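DUF6836 domain-containing protein (Clostridium leptum, PDB 4PW1) is of unknown function but adopts a fold built on an antiparallel beta sheet surrounded by alpha-helices. Local coordinates at the interface of chains A and B. Sequence-based numbering; all coordinates share one arbitrary frame. Chains: chain A/B, Uncharacterized protein.

The interface of chains A and B. Residues chain A 26-28, 216, 225, 235; chain B 20, 23-25.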
# COMPACT_ATOMS: atom_id res chain seq x y z
N LEU A 26 -1.89 2.26 0.05
CA LEU A 26 -1.74 1.24 1.06
C LEU A 26 -3.11 0.84 1.54
O LEU A 26 -3.82 1.66 2.09
CB LEU A 26 -0.90 1.80 2.19
CG LEU A 26 -0.56 0.87 3.35
CD1 LEU A 26 0.21 -0.35 2.89
CD2 LEU A 26 0.27 1.64 4.36
N ASN A 27 -3.53 -0.39 1.26
CA ASN A 27 -4.79 -0.90 1.78
C ASN A 27 -4.50 -1.85 2.93
O ASN A 27 -3.83 -2.85 2.76
CB ASN A 27 -5.56 -1.70 0.74
CG ASN A 27 -6.05 -0.87 -0.40
OD1 ASN A 27 -6.45 0.27 -0.23
ND2 ASN A 27 -5.99 -1.43 -1.57
N LEU A 28 -5.07 -1.58 4.08
CA LEU A 28 -4.96 -2.48 5.20
C LEU A 28 -6.05 -3.54 5.15
O LEU A 28 -7.19 -3.28 4.70
CB LEU A 28 -5.04 -1.68 6.51
CG LEU A 28 -3.99 -0.57 6.68
CD1 LEU A 28 -4.14 0.12 8.02
CD2 LEU A 28 -2.59 -1.13 6.52
N LEU A 216 5.66 3.63 9.38
CA LEU A 216 5.75 4.47 8.19
C LEU A 216 4.67 5.53 8.32
O LEU A 216 3.77 5.44 9.19
CB LEU A 216 5.55 3.65 6.92
CG LEU A 216 4.25 2.89 6.71
CD1 LEU A 216 3.05 3.81 6.44
CD2 LEU A 216 4.39 1.86 5.59
N MSE A 225 3.36 -0.81 13.08
CA MSE A 225 3.15 -2.13 12.50
C MSE A 225 3.77 -3.19 13.37
O MSE A 225 4.88 -3.03 13.91
CB MSE A 225 3.74 -2.20 11.08
CG MSE A 225 3.02 -1.23 10.17
SE MSE A 225 4.12 -0.89 8.55
CE MSE A 225 5.47 0.13 9.32
N VAL A 235 -1.78 -3.26 12.31
CA VAL A 235 -1.39 -1.93 12.26
C VAL A 235 -2.24 -1.13 13.21
O VAL A 235 -3.46 -1.27 13.24
CB VAL A 235 -1.57 -1.40 10.81
CG1 VAL A 235 -1.18 0.07 10.73
CG2 VAL A 235 -0.75 -2.23 9.86
N LEU B 20 7.09 -4.32 4.68
CA LEU B 20 5.64 -4.35 4.93
C LEU B 20 5.13 -5.72 5.44
O LEU B 20 5.70 -6.70 5.09
CB LEU B 20 4.87 -3.93 3.68
CG LEU B 20 5.14 -2.53 3.21
CD1 LEU B 20 4.15 -2.19 2.10
CD2 LEU B 20 5.05 -1.51 4.31
N GLY B 23 -0.67 -7.90 6.52
CA GLY B 23 -1.91 -7.13 6.53
C GLY B 23 -1.90 -5.85 5.72
O GLY B 23 -2.80 -5.03 5.87
N GLU B 24 -0.89 -5.73 4.85
CA GLU B 24 -0.68 -4.55 4.08
C GLU B 24 -0.61 -4.95 2.60
O GLU B 24 0.23 -5.74 2.19
CB GLU B 24 0.60 -3.81 4.58
CG GLU B 24 0.47 -3.12 5.97
CD GLU B 24 1.79 -2.54 6.56
OE1 GLU B 24 2.84 -3.23 6.49
OE2 GLU B 24 1.81 -1.41 7.13
N GLU B 25 -1.53 -4.41 1.81
CA GLU B 25 -1.47 -4.46 0.37
C GLU B 25 -1.00 -3.07 -0.12
O GLU B 25 -1.60 -2.03 0.21
CB GLU B 25 -2.83 -4.81 -0.22
CG GLU B 25 -2.88 -4.75 -1.75
CD GLU B 25 -4.28 -4.93 -2.33
OE1 GLU B 25 -5.17 -4.06 -2.19
OE2 GLU B 25 -4.50 -5.99 -2.92
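With CG of B:Glu25 anti to its backbone N (chi1 174°) and CG of A:Asn27 beside its own N (chi1 -67°), the two side chains run alongside each other in the same direction, carboxylate next to amide. ND2 of A:Asn27 donates to OE1 of B:Glu25 at 2.8 Å, nearly straight and almost in the amide plane, although the two flat groups are turned 58° apart. The amide offers an N-H and the carboxylate a matching acceptor; the glutamate, extended beyond CG, brings OE1 to ND2, which meets it nearly along its C-O axis. The backbones of the same two residues also exchange hydrogen bonds, A:Asn27 N to B:Glu25 O at 2.7 Å. The return bond, B:Glu25 N to A:Asn27 O, measures 2.9 Å, as in an antiparallel ribbon.

B:Glu24, poorly ordered, points to the other face. As modelled, its stem lies alongside A:Leu28, pointing the same way, with CG 3.7 Å from the leucine CD2. Its carboxylate is placed near the selenium of A:Met225, present as selenomethionine, a doubtful contact. From the loop before strand 24-28, CD2 of B:Leu20 meets CD2 of A:Leu216 at 3.7 Å, the side chains crossing at about a right angle; branched apolar tips suit a small hydrophobic contact.

The paired strands 24-28 of the two chains form a two-fold symmetric ribbon, possibly a dimer contact, whose largely apolar face, carrying A:Leu26 and A:Leu28, lies against strands 214-218, 221-227 and 233-239 of chain A.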